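Local coordinates for transmembrane oligosaccharyl transferase (PDB 3WAJ), which belongs to the STT3/AglB family of membrane-embedded oligosaccharyl transferases of the GT-C clan, here from the archaeon Archaeoglobus fulgidus, at residues A222-I225 / L226-F230; M408-L411 / I412-I415. All blocks are in the same frame, centred on the assembly; numbering follows the deposited sequence.

Contact 1: A222-I225 / L226-F230; sequences APII and LAFMF
One face of the F228 ring is laid over the preceding turn of its own helix, where it meets I225 and I224. I225 CA makes a CH-pi contact over that face, 4.0 Å from the centroid of the F228 ring and 22° off the normal; I224 O lies over the same face, 3.4 Å above the ring plane, and both atoms are offset toward the rim. At the far end of the ring, F228 CZ lies 3.9 Å from I224 CG2, the two side chains running side by side in the same direction. A chi1 of -62° carries the F228 ring back over the preceding turn, and a chi2 of -12° turns its face to the backbone. Along the turn itself, L226 N donates to A222 O at 3.0 Å and A227 N to P223 O at 2.9 Å. The next bonds are weak: F228 N reaches both I224 O and I225 O, and M229 N reaches I225 O at 3.4 Å. L226 CG rests 3.4 Å from A222 O. F228 also touches F405, A409 and I412 of helix 405-420. The spacing is that of i to i+3 and i to i+4 neighbours on an alpha helix, here helix 221-234 of the helical STT3 N-terminal region.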
ATOM      1  N   ALA A 222      17.080  -1.754  18.599  1.00 50.62           N
ATOM      2  CA  ALA A 222      17.928  -2.367  19.629  1.00 50.06           C
ATOM      3  C   ALA A 222      19.399  -2.575  19.195  1.00 48.43           C
ATOM      4  O   ALA A 222      20.306  -2.148  19.914  1.00 46.73           O
ATOM      5  CB  ALA A 222      17.300  -3.655  20.203  1.00 40.62           C
ATOM      6  N   PRO A 223      19.640  -3.231  18.034  1.00 45.09           N
ATOM      7  CA  PRO A 223      21.013  -3.319  17.514  1.00 38.54           C
ATOM      8  C   PRO A 223      21.657  -1.945  17.350  1.00 44.52           C
ATOM      9  O   PRO A 223      22.851  -1.790  17.618  1.00 54.47           O
ATOM     10  CB  PRO A 223      20.829  -3.944  16.130  1.00 42.97           C
ATOM     11  CG  PRO A 223      19.552  -4.697  16.208  1.00 44.11           C
ATOM     12  CD  PRO A 223      18.684  -3.992  17.202  1.00 42.11           C
ATOM     13  N   ILE A 224      20.874  -0.958  16.919  1.00 43.68           N
ATOM     14  CA  ILE A 224      21.389   0.401  16.726  1.00 42.94           C
ATOM     15  C   ILE A 224      21.985   0.980  18.011  1.00 44.57           C
ATOM     16  O   ILE A 224      23.140   1.389  18.033  1.00 46.89           O
ATOM     17  CB  ILE A 224      20.305   1.342  16.153  1.00 44.22           C
ATOM     18  CG1 ILE A 224      19.978   0.961  14.701  1.00 43.08           C
ATOM     19  CG2 ILE A 224      20.745   2.799  16.226  1.00 37.67           C
ATOM     20  CD1 ILE A 224      18.837   1.766  14.104  1.00 41.57           C
ATOM     21  N   ILE A 225      21.192   1.008  19.076  1.00 46.42           N
ATOM     22  CA  ILE A 225      21.664   1.458  20.382  1.00 44.06           C
ATOM     23  C   ILE A 225      22.846   0.632  20.897  1.00 50.43           C
ATOM     24  O   ILE A 225      23.756   1.168  21.525  1.00 54.00           O
ATOM     25  CB  ILE A 225      20.524   1.442  21.417  1.00 43.29           C
ATOM     26  CG1 ILE A 225      19.408   2.378  20.968  1.00 45.29           C
ATOM     27  CG2 ILE A 225      21.037   1.852  22.802  1.00 47.90           C
ATOM     28  CD1 ILE A 225      18.212   2.403  21.899  1.00 46.64           C
ATOM     29  N   LEU A 226      22.838  -0.672  20.634  1.00 51.52           N
ATOM     30  CA  LEU A 226      23.944  -1.518  21.071  1.00 47.70           C
ATOM     31  C   LEU A 226      25.222  -1.145  20.335  1.00 47.85           C
ATOM     32  O   LEU A 226      26.307  -1.230  20.899  1.00 52.38           O
ATOM     33  CB  LEU A 226      23.622  -2.996  20.893  1.00 42.60           C
ATOM     34  CG  LEU A 226      22.634  -3.566  21.902  1.00 45.21           C
ATOM     35  CD1 LEU A 226      22.275  -4.988  21.504  1.00 45.53           C
ATOM     36  CD2 LEU A 226      23.212  -3.528  23.317  1.00 45.86           C
ATOM     37  N   ALA A 227      25.096  -0.712  19.082  1.00 44.85           N
ATOM     38  CA  ALA A 227      26.249  -0.172  18.358  1.00 43.22           C
ATOM     39  C   ALA A 227      26.828   1.070  19.055  1.00 48.39           C
ATOM     40  O   ALA A 227      28.045   1.284  19.025  1.00 47.94           O
ATOM     41  CB  ALA A 227      25.902   0.121  16.899  1.00 38.19           C
ATOM     42  N   PHE A 228      25.968   1.871  19.690  1.00 48.90           N
ATOM     43  CA  PHE A 228      26.435   3.026  20.469  1.00 51.49           C
ATOM     44  C   PHE A 228      27.389   2.558  21.547  1.00 59.49           C
ATOM     45  O   PHE A 228      28.416   3.191  21.796  1.00 72.15           O
ATOM     46  CB  PHE A 228      25.288   3.788  21.161  1.00 49.12           C
ATOM     47  CG  PHE A 228      24.271   4.386  20.220  1.00 49.35           C
ATOM     48  CD1 PHE A 228      24.503   4.465  18.852  1.00 52.02           C
ATOM     49  CD2 PHE A 228      23.078   4.879  20.720  1.00 49.78           C
ATOM     50  CE1 PHE A 228      23.548   5.014  17.991  1.00 50.63           C
ATOM     51  CE2 PHE A 228      22.121   5.431  19.870  1.00 50.32           C
ATOM     52  CZ  PHE A 228      22.359   5.501  18.506  1.00 49.28           C
ATOM     53  N   MET A 229      27.036   1.459  22.204  1.00 56.56           N
ATOM     54  CA  MET A 229      27.851   0.952  23.297  1.00 55.53           C
ATOM     55  C   MET A 229      29.111   0.302  22.755  1.00 54.40           C
ATOM     56  O   MET A 229      30.203   0.526  23.279  1.00 55.41           O
ATOM     57  CB  MET A 229      27.055  -0.010  24.178  1.00 54.01           C
ATOM     58  CG  MET A 229      25.806   0.631  24.755  1.00 54.26           C
ATOM     59  SD  MET A 229      24.785  -0.530  25.668  1.00 65.47           S
ATOM     60  CE  MET A 229      25.958  -1.059  26.918  1.00 43.31           C
ATOM     61  N   PHE A 230      28.954  -0.490  21.702  1.00 49.11           N
ATOM     62  CA  PHE A 230      30.097  -1.121  21.056  1.00 52.19           C
ATOM     63  C   PHE A 230      31.200  -0.085  20.809  1.00 55.22           C
ATOM     64  O   PHE A 230      32.310  -0.217  21.319  1.00 58.73           O
ATOM     65  CB  PHE A 230      29.675  -1.772  19.741  1.00 47.79           C
ATOM     66  CG  PHE A 230      30.806  -2.417  18.995  1.00 45.25           C
ATOM     67  CD1 PHE A 230      31.227  -3.697  19.323  1.00 46.84           C
ATOM     68  CD2 PHE A 230      31.455  -1.744  17.967  1.00 43.47           C
ATOM     69  CE1 PHE A 230      32.281  -4.306  18.631  1.00 49.14           C
ATOM     70  CE2 PHE A 230      32.513  -2.343  17.273  1.00 45.60           C
ATOM     71  CZ  PHE A 230      32.921  -3.623  17.604  1.00 47.48           C
TER

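Contact 2: M408-L411 / I412-I415; sequences MALL and IWAI
Four backbone hydrogen bonds join M408-L411 to I412-I415, each spanning one helical turn. I415 N gives the shortest, 2.8 Å to L411 O, and it is nearly straight, with an N-H...O angle of 171°. A414 N donates to L410 O at 2.9 Å and W413 N to A409 O at 3.0 Å, while I412 N completes the set by donating to M408 O. Two isoleucine branches then lie against the carbonyls of M408 and L411. I412 CG1 lies 3.2 Å from M408 O, and I415 CG1 is equally near L411 O; in both isoleucines CG1 stands beside the backbone N and anti to the carbonyl carbon, which lays that branch back along the preceding turn. W413 is turned the other way, its CG anti to the backbone N (chi1 166°). The indole runs alongside L410 in the same direction, and its six-membered ring meets the leucine: W413 CE3 is 4.0 Å from L410 CD1, with L410 O near the ring plane at the edge. Farther out, M408 CG approaches I412 CD1 at 4.3 Å, a looser apolar touch. Several helices pack against this turn: L410 and A414 meet Y438 of helix 429-446, W413 reaches Q170 and L174 of helix 163-181, L411 packs on I392 of helix 384-402, and M408 and I412 touch F231 of helix 221-234. The side chains of M408-I415 are apolar apart from the indole N-H of W413. With the C=O groups of M408-L411 and the N-H groups of I412-I415 paired within the helix, its packing on neighbouring helices is probably largely apolar, as befits a multispanning membrane region.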
ATOM      1  N   MET A 408      28.583  11.100  18.340  1.00 60.42           N
ATOM      2  CA  MET A 408      28.937   9.832  17.720  1.00 63.20           C
ATOM      3  C   MET A 408      27.698   8.953  17.526  1.00 63.72           C
ATOM      4  O   MET A 408      27.545   8.307  16.493  1.00 67.02           O
ATOM      5  CB  MET A 408      29.996   9.084  18.534  1.00 61.99           C
ATOM      6  CG  MET A 408      30.530   7.849  17.821  1.00 63.80           C
ATOM      7  SD  MET A 408      31.417   6.727  18.913  1.00 66.56           S
ATOM      8  CE  MET A 408      30.195   6.473  20.204  1.00 62.05           C
ATOM      9  N   ALA A 409      26.818   8.944  18.523  1.00 60.65           N
ATOM     10  CA  ALA A 409      25.593   8.153  18.468  1.00 55.46           C
ATOM     11  C   ALA A 409      24.748   8.567  17.264  1.00 51.55           C
ATOM     12  O   ALA A 409      24.218   7.727  16.543  1.00 51.45           O
ATOM     13  CB  ALA A 409      24.805   8.308  19.761  1.00 50.55           C
ATOM     14  N   LEU A 410      24.648   9.871  17.040  1.00 49.41           N
ATOM     15  CA  LEU A 410      23.845  10.391  15.938  1.00 57.24           C
ATOM     16  C   LEU A 410      24.363   9.938  14.568  1.00 65.13           C
ATOM     17  O   LEU A 410      23.577   9.536  13.703  1.00 71.88           O
ATOM     18  CB  LEU A 410      23.756  11.918  16.015  1.00 57.36           C
ATOM     19  CG  LEU A 410      22.463  12.569  15.519  1.00 59.99           C
ATOM     20  CD1 LEU A 410      21.289  12.309  16.474  1.00 57.51           C
ATOM     21  CD2 LEU A 410      22.703  14.058  15.320  1.00 59.29           C
ATOM     22  N   LEU A 411      25.681   9.997  14.378  1.00 66.12           N
ATOM     23  CA  LEU A 411      26.311   9.551  13.132  1.00 64.57           C
ATOM     24  C   LEU A 411      26.045   8.075  12.844  1.00 61.45           C
ATOM     25  O   LEU A 411      25.751   7.698  11.709  1.00 62.81           O
ATOM     26  CB  LEU A 411      27.816   9.833  13.162  1.00 65.90           C
ATOM     27  CG  LEU A 411      28.179  11.207  12.596  1.00 75.07           C
ATOM     28  CD1 LEU A 411      29.582  11.647  13.015  1.00 79.02           C
ATOM     29  CD2 LEU A 411      28.048  11.194  11.078  1.00 75.68           C
ATOM     30  N   ILE A 412      26.153   7.259  13.890  1.00 56.23           N
ATOM     31  CA  ILE A 412      25.912   5.827  13.810  1.00 54.25           C
ATOM     32  C   ILE A 412      24.477   5.569  13.380  1.00 55.44           C
ATOM     33  O   ILE A 412      24.208   4.694  12.559  1.00 56.98           O
ATOM     34  CB  ILE A 412      26.163   5.157  15.182  1.00 53.97           C
ATOM     35  CG1 ILE A 412      27.644   5.233  15.556  1.00 56.67           C
ATOM     36  CG2 ILE A 412      25.708   3.705  15.184  1.00 44.80           C
ATOM     37  CD1 ILE A 412      27.964   4.555  16.883  1.00 56.52           C
ATOM     38  N   TRP A 413      23.552   6.330  13.952  1.00 56.58           N
ATOM     39  CA  TRP A 413      22.147   6.246  13.572  1.00 58.48           C
ATOM     40  C   TRP A 413      21.976   6.598  12.097  1.00 57.39           C
ATOM     41  O   TRP A 413      21.301   5.887  11.361  1.00 57.86           O
ATOM     42  CB  TRP A 413      21.308   7.181  14.449  1.00 58.40           C
ATOM     43  CG  TRP A 413      19.913   7.435  13.939  1.00 61.85           C
ATOM     44  CD1 TRP A 413      18.920   6.510  13.743  1.00 60.70           C
ATOM     45  CD2 TRP A 413      19.348   8.707  13.593  1.00 59.64           C
ATOM     46  NE1 TRP A 413      17.781   7.133  13.286  1.00 57.76           N
ATOM     47  CE2 TRP A 413      18.016   8.480  13.188  1.00 59.55           C
ATOM     48  CE3 TRP A 413      19.842  10.013  13.585  1.00 58.14           C
ATOM     49  CZ2 TRP A 413      17.170   9.516  12.779  1.00 60.92           C
ATOM     50  CZ3 TRP A 413      19.001  11.045  13.175  1.00 61.02           C
ATOM     51  CH2 TRP A 413      17.684  10.789  12.779  1.00 60.66           C
ATOM     52  N   ALA A 414      22.613   7.686  11.675  1.00 56.63           N
ATOM     53  CA  ALA A 414      22.520   8.155  10.296  1.00 57.11           C
ATOM     54  C   ALA A 414      23.099   7.151   9.295  1.00 58.12           C
ATOM     55  O   ALA A 414      22.471   6.840   8.279  1.00 56.02           O
ATOM     56  CB  ALA A 414      23.194   9.510  10.155  1.00 57.49           C
ATOM     57  N   ILE A 415      24.300   6.657   9.579  1.00 59.55           N
ATOM     58  CA  ILE A 415      24.952   5.674   8.720  1.00 60.33           C
ATOM     59  C   ILE A 415      24.175   4.361   8.653  1.00 65.30           C
ATOM     60  O   ILE A 415      24.028   3.786   7.580  1.00 68.80           O
ATOM     61  CB  ILE A 415      26.384   5.398   9.185  1.00 53.96           C
ATOM     62  CG1 ILE A 415      27.224   6.664   9.045  1.00 49.07           C
ATOM     63  CG2 ILE A 415      27.003   4.247   8.397  1.00 50.07           C
ATOM     64  CD1 ILE A 415      28.548   6.563   9.756  1.00 49.81           C
TER

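Overall arrangement
Both contacts belong to the STT3 N-terminal region, and along the chain they come in series, neither nesting nor crossing. Contact 1 comes first, on helix 221-234. Helices 243-261, 278-303, 315-332 and 384-402 are among those that follow before contact 2 joins two adjoining turns of helix 405-420. Neither contact closes a loop, each being formed by consecutive segments of one helix. Remote in sequence, the two have centres about 10 Å apart and touch directly: F228 CE1 lies 3.8 Å from I412 CG2, and A227 O lies 3.9 Å from I412 CD1. Helix 221-234 is thereby packed against helix 405-420, with helices 243-261 and 278-303 beside contact 1 and helices 163-181 and 429-446 beside contact 2.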